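389aa long hypothetical nucleolar protein (Pyrococcus horikoshii, PDB 5ZVE) catalyses the S-adenosyl-L-methionine-dependent methylation of the C5 position of cytosine 72 in several tRNAs. Local coordinates at residues D143-E146 against M147-T151; I51-L54 against K55-G58. One frame throughout, in Å; residues are numbered along the deposited sequence.

Both contacts are local, joining side chains and backbone groups a few residues apart where a helix runs out, and each carries one lysine-glutamate salt bridge on its exposed side. Contact 2 comes first along the chain, in the ferredoxin-like family region, at the end of helix 47-56; contact 1 follows in the PUA region, where helix 144-147 gives way to the loop before strand 154-161. Their centres lie 36 Å apart and their nearest atoms about 25 Å, so they do not touch. Neither belongs to the S-adenosyl-L-homocysteine pocket, whose residues fall between 205 and 304, nor includes Cys323, the predicted nucleophile.

Contact 1 of 2, residues D143-E146 against M147-T151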
ATOM      1  N   ASP A 143     -34.394  -0.445   5.929  1.00 34.88           N
ATOM      2  CA  ASP A 143     -35.257   0.542   5.303  1.00 36.43           C
ATOM      3  C   ASP A 143     -34.492   1.859   5.246  1.00 32.73           C
ATOM      4  O   ASP A 143     -33.452   1.993   5.890  1.00 36.80           O
ATOM      5  CB  ASP A 143     -36.563   0.704   6.078  1.00 32.80           C
ATOM      6  CG  ASP A 143     -37.356  -0.586   6.153  1.00 42.68           C
ATOM      7  OD1 ASP A 143     -37.393  -1.320   5.143  1.00 42.83           O
ATOM      8  OD2 ASP A 143     -37.948  -0.862   7.219  1.00 47.46           O
ATOM      9  N   TYR A 144     -34.994   2.816   4.471  1.00 30.47           N
ATOM     10  CA  TYR A 144     -34.368   4.133   4.393  1.00 29.97           C
ATOM     11  C   TYR A 144     -34.097   4.727   5.771  1.00 33.07           C
ATOM     12  O   TYR A 144     -32.990   5.190   6.048  1.00 34.89           O
ATOM     13  CB  TYR A 144     -35.226   5.109   3.591  1.00 33.16           C
ATOM     14  CG  TYR A 144     -34.765   6.536   3.777  1.00 28.86           C
ATOM     15  CD1 TYR A 144     -33.637   7.010   3.120  1.00 27.13           C
ATOM     16  CD2 TYR A 144     -35.437   7.398   4.633  1.00 29.79           C
ATOM     17  CE1 TYR A 144     -33.202   8.304   3.298  1.00 24.54           C
ATOM     18  CE2 TYR A 144     -35.003   8.696   4.820  1.00 28.24           C
ATOM     19  CZ  TYR A 144     -33.886   9.144   4.151  1.00 24.58           C
ATOM     20  OH  TYR A 144     -33.453  10.442   4.329  1.00 28.78           O
ATOM     21  N   LYS A 145     -35.118   4.716   6.622  1.00 35.70           N
ATOM     22  CA  LYS A 145     -35.046   5.353   7.932  1.00 37.21           C
ATOM     23  C   LYS A 145     -33.914   4.796   8.789  1.00 38.03           C
ATOM     24  O   LYS A 145     -33.121   5.557   9.343  1.00 42.92           O
ATOM     25  CB  LYS A 145     -36.376   5.199   8.670  1.00 39.78           C
ATOM     26  CG  LYS A 145     -36.391   5.816  10.063  1.00 48.42           C
ATOM     27  CD  LYS A 145     -37.773   5.705  10.702  1.00 56.32           C
ATOM     28  CE  LYS A 145     -37.793   6.294  12.108  1.00 58.14           C
ATOM     29  NZ  LYS A 145     -37.301   7.701  12.136  1.00 60.28           N
ATOM     30  N   GLU A 146     -33.833   3.473   8.891  1.00 36.58           N
ATOM     31  CA  GLU A 146     -32.804   2.837   9.712  1.00 39.09           C
ATOM     32  C   GLU A 146     -31.411   3.000   9.107  1.00 38.84           C
ATOM     33  O   GLU A 146     -30.420   3.156   9.823  1.00 35.21           O
ATOM     34  CB  GLU A 146     -33.109   1.350   9.905  1.00 40.20           C
ATOM     35  CG  GLU A 146     -32.144   0.656  10.856  1.00 38.11           C
ATOM     36  CD  GLU A 146     -32.321  -0.848  10.879  1.00 41.92           C
ATOM     37  OE1 GLU A 146     -33.191  -1.359  10.141  1.00 41.25           O
ATOM     38  OE2 GLU A 146     -31.568  -1.519  11.616  1.00 42.48           O
ATOM     39  N   MET A 147     -31.351   2.957   7.782  1.00 38.55           N
ATOM     40  CA  MET A 147     -30.098   3.091   7.044  1.00 37.84           C
ATOM     41  C   MET A 147     -29.410   4.433   7.329  1.00 35.99           C
ATOM     42  O   MET A 147     -28.188   4.501   7.472  1.00 34.72           O
ATOM     43  CB  MET A 147     -30.372   2.930   5.545  1.00 39.30           C
ATOM     44  CG  MET A 147     -29.148   2.743   4.673  1.00 31.95           C
ATOM     45  SD  MET A 147     -29.603   2.546   2.934  1.00 29.28           S
ATOM     46  CE  MET A 147     -30.392   0.937   2.953  1.00 24.13           C
ATOM     47  N   THR A 148     -30.202   5.498   7.408  1.00 39.37           N
ATOM     48  CA  THR A 148     -29.671   6.842   7.634  1.00 41.40           C
ATOM     49  C   THR A 148     -29.524   7.188   9.114  1.00 41.49           C
ATOM     50  O   THR A 148     -29.067   8.279   9.453  1.00 44.51           O
ATOM     51  CB  THR A 148     -30.568   7.922   6.982  1.00 35.78           C
ATOM     52  OG1 THR A 148     -31.933   7.690   7.347  1.00 34.93           O
ATOM     53  CG2 THR A 148     -30.446   7.887   5.468  1.00 32.12           C
ATOM     54  N   GLU A 149     -29.911   6.267   9.994  1.00 42.32           N
ATOM     55  CA  GLU A 149     -29.877   6.543  11.431  1.00 46.42           C
ATOM     56  C   GLU A 149     -28.997   5.589  12.245  1.00 43.23           C
ATOM     57  O   GLU A 149     -28.348   6.008  13.203  1.00 41.72           O
ATOM     58  CB  GLU A 149     -31.300   6.531  11.991  1.00 42.74           C
ATOM     59  CG  GLU A 149     -32.155   7.682  11.496  1.00 45.44           C
ATOM     60  CD  GLU A 149     -33.608   7.538  11.889  1.00 52.02           C
ATOM     61  OE1 GLU A 149     -33.962   6.498  12.484  1.00 54.70           O
ATOM     62  OE2 GLU A 149     -34.397   8.463  11.602  1.00 58.85           O
ATOM     63  N   ALA A 150     -28.994   4.310  11.880  1.00 43.24           N
ATOM     64  CA  ALA A 150     -28.224   3.303  12.610  1.00 39.03           C
ATOM     65  C   ALA A 150     -26.764   3.701  12.775  1.00 44.21           C
ATOM     66  O   ALA A 150     -26.191   4.381  11.920  1.00 44.35           O
ATOM     67  CB  ALA A 150     -28.323   1.958  11.914  1.00 37.19           C
ATOM     68  N   THR A 151     -26.174   3.289  13.891  1.00 45.46           N
ATOM     69  CA  THR A 151     -24.754   3.512  14.136  1.00 42.55           C
ATOM     70  C   THR A 151     -23.945   2.259  13.819  1.00 39.93           C
ATOM     71  O   THR A 151     -22.720   2.301  13.743  1.00 44.59           O
ATOM     72  CB  THR A 151     -24.493   3.944  15.595  1.00 47.45           C
ATOM     73  OG1 THR A 151     -25.161   3.045  16.489  1.00 52.55           O
ATOM     74  CG2 THR A 151     -25.010   5.355  15.830  1.00 46.66           C
TER
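Thr148 packs against Tyr144 one turn earlier, and this is the tight part of the contact. Its methyl CG2 comes to 3.5 Å from Tyr144 CE1, while its OG1 sits 4.0 Å above one face of the ring, displaced from the ring centre toward its margin. With chi1 at 49°, the hydroxyl lies between the backbone N and the carbonyl carbon, folded back over the preceding turn: Thr148 OG1 is 3.0 Å from Tyr144 O and 3.2 Å from Lys145 O, two acceptors competing for one proton. A threonine suits the place because one branch meets the aromatic ring and the other the carbonyls.

The backbone here is the short helix 144-147 of the PUA domain, running out into the loop before strand 154-161. Asp143 holds the N-cap position, though its OD1 bonds to Glu121 N instead of capping the helix. Glu146 O accepts two bonds: Ala150 N at 2.8 Å, and Glu149 N from well above the carbonyl plane. Met147, flexible and apolar, turns inward onto Val112.

Lys145 and Glu149, exposed and oppositely charged, pair across one turn without tight packing. The lysine bends at chi4, 54°, and Lys145 NZ forms a salt bridge with Glu149 OE2 at 3.0 Å, using that oxygen's syn lone pair.

Contact 2 of 2, residues I51-L54 against K55-G58; sequences IGEL and KKEG
Gly58 adopts a positive phi of 86°, and with it the helix containing Leu54 and Lys55 comes to an end. A CB at these backbone angles would be jammed against the carbonyl O of Glu57, which explains the glycine. Gly58 N bonds to Lys55 O at 2.9 Å, and Leu59 N reaches back to Leu54 O; together these make a Schellman motif with Gly58 as the C-prime residue. The regular i to i+4 hydrogen bonding weakens just before it. Lys55 N still bonds Ile51 O at 2.8 Å, but the two bonds from Glu57 N, to Glu53 O and Leu54 O, are both weak.

Helix 47-56 belongs to the ferredoxin-like region, and its apolar side faces strand 70-74: Ile51 touches Leu71 and Leu54 touches Phe73, both also meeting Pro61. Branched aliphatic residues fill such a buried face well. Lys55 borders it, its extended chain lying alongside Ile51, so that Lys55 CD and CE, each at 3.9 Å, and NZ, at 4.0 Å, all run along the methyl Ile51 CG2.

On the outer side the Glu53 and Lys56 chains extend alongside each other in one direction. The glutamate bends at chi2, -58°, and Lys56 NZ forms a salt bridge with Glu53 OE2 at 3.0 Å, approaching from above the carboxylate plane, 39° out of it. An alanine in place of Glu53 would remove the carboxylate and is likely to leave the Lys56 ammonium without this mate and its long chain freer to swing. Lys56 CG also rests 3.2 Å from Gly52 O.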
ATOM      1  N   ILE A  51      -1.509 -22.115   2.455  1.00 24.71           N
ATOM      2  CA  ILE A  51      -2.322 -22.384   1.274  1.00 24.39           C
ATOM      3  C   ILE A  51      -3.404 -23.410   1.595  1.00 31.13           C
ATOM      4  O   ILE A  51      -4.575 -23.207   1.264  1.00 26.83           O
ATOM      5  CB  ILE A  51      -1.457 -22.891   0.110  1.00 27.23           C
ATOM      6  CG1 ILE A  51      -0.765 -21.720  -0.579  1.00 24.54           C
ATOM      7  CG2 ILE A  51      -2.283 -23.696  -0.892  1.00 24.51           C
ATOM      8  CD1 ILE A  51       0.179 -22.152  -1.658  1.00 26.36           C
ATOM      9  N   GLY A  52      -3.005 -24.507   2.239  1.00 25.66           N
ATOM     10  CA  GLY A  52      -3.953 -25.510   2.691  1.00 29.80           C
ATOM     11  C   GLY A  52      -5.072 -24.900   3.518  1.00 33.16           C
ATOM     12  O   GLY A  52      -6.238 -25.255   3.349  1.00 35.82           O
ATOM     13  N   GLU A  53      -4.717 -23.973   4.407  1.00 30.97           N
ATOM     14  CA  GLU A  53      -5.692 -23.303   5.267  1.00 31.49           C
ATOM     15  C   GLU A  53      -6.623 -22.394   4.473  1.00 33.35           C
ATOM     16  O   GLU A  53      -7.818 -22.320   4.757  1.00 33.45           O
ATOM     17  CB  GLU A  53      -4.990 -22.495   6.363  1.00 34.81           C
ATOM     18  CG  GLU A  53      -4.292 -23.353   7.402  1.00 37.66           C
ATOM     19  CD  GLU A  53      -5.249 -24.309   8.093  1.00 47.70           C
ATOM     20  OE1 GLU A  53      -6.422 -23.932   8.307  1.00 48.07           O
ATOM     21  OE2 GLU A  53      -4.832 -25.444   8.408  1.00 57.67           O
ATOM     22  N   LEU A  54      -6.071 -21.703   3.483  1.00 31.14           N
ATOM     23  CA  LEU A  54      -6.861 -20.793   2.664  1.00 28.00           C
ATOM     24  C   LEU A  54      -7.772 -21.538   1.691  1.00 33.22           C
ATOM     25  O   LEU A  54      -8.863 -21.068   1.367  1.00 31.29           O
ATOM     26  CB  LEU A  54      -5.944 -19.837   1.898  1.00 27.55           C
ATOM     27  CG  LEU A  54      -5.108 -18.890   2.764  1.00 27.05           C
ATOM     28  CD1 LEU A  54      -4.094 -18.127   1.921  1.00 23.46           C
ATOM     29  CD2 LEU A  54      -6.014 -17.927   3.521  1.00 27.70           C
ATOM     30  N   LYS A  55      -7.323 -22.692   1.209  1.00 32.79           N
ATOM     31  CA  LYS A  55      -8.163 -23.503   0.339  1.00 31.76           C
ATOM     32  C   LYS A  55      -9.361 -24.034   1.115  1.00 35.69           C
ATOM     33  O   LYS A  55     -10.466 -24.117   0.578  1.00 33.05           O
ATOM     34  CB  LYS A  55      -7.367 -24.648  -0.287  1.00 29.22           C
ATOM     35  CG  LYS A  55      -6.569 -24.211  -1.503  1.00 34.23           C
ATOM     36  CD  LYS A  55      -5.647 -25.308  -2.001  1.00 40.68           C
ATOM     37  CE  LYS A  55      -5.011 -24.923  -3.329  1.00 45.50           C
ATOM     38  NZ  LYS A  55      -3.959 -25.890  -3.749  1.00 58.26           N
ATOM     39  N   LYS A  56      -9.130 -24.387   2.378  1.00 34.55           N
ATOM     40  CA  LYS A  56     -10.208 -24.775   3.284  1.00 38.03           C
ATOM     41  C   LYS A  56     -11.327 -23.738   3.338  1.00 38.69           C
ATOM     42  O   LYS A  56     -12.498 -24.087   3.449  1.00 42.78           O
ATOM     43  CB  LYS A  56      -9.662 -25.010   4.696  1.00 37.52           C
ATOM     44  CG  LYS A  56      -8.897 -26.312   4.862  1.00 45.69           C
ATOM     45  CD  LYS A  56      -8.412 -26.488   6.292  1.00 46.16           C
ATOM     46  CE  LYS A  56      -7.405 -27.625   6.395  1.00 51.77           C
ATOM     47  NZ  LYS A  56      -6.767 -27.679   7.742  1.00 59.03           N
ATOM     48  N   GLU A  57     -10.960 -22.462   3.273  1.00 39.29           N
ATOM     49  CA  GLU A  57     -11.935 -21.379   3.367  1.00 40.56           C
ATOM     50  C   GLU A  57     -12.514 -21.000   2.004  1.00 39.60           C
ATOM     51  O   GLU A  57     -13.237 -20.012   1.888  1.00 38.45           O
ATOM     52  CB  GLU A  57     -11.300 -20.146   4.019  1.00 40.17           C
ATOM     53  CG  GLU A  57     -10.774 -20.371   5.434  1.00 41.21           C
ATOM     54  CD  GLU A  57     -11.845 -20.212   6.501  1.00 46.15           C
ATOM     55  OE1 GLU A  57     -11.531 -19.662   7.580  1.00 53.39           O
ATOM     56  OE2 GLU A  57     -12.997 -20.639   6.269  1.00 48.29           O
ATOM     57  N   GLY A  58     -12.195 -21.787   0.978  1.00 35.91           N
ATOM     58  CA  GLY A  58     -12.723 -21.551  -0.355  1.00 34.65           C
ATOM     59  C   GLY A  58     -11.926 -20.560  -1.185  1.00 38.21           C
ATOM     60  O   GLY A  58     -12.363 -20.140  -2.256  1.00 38.22           O
TER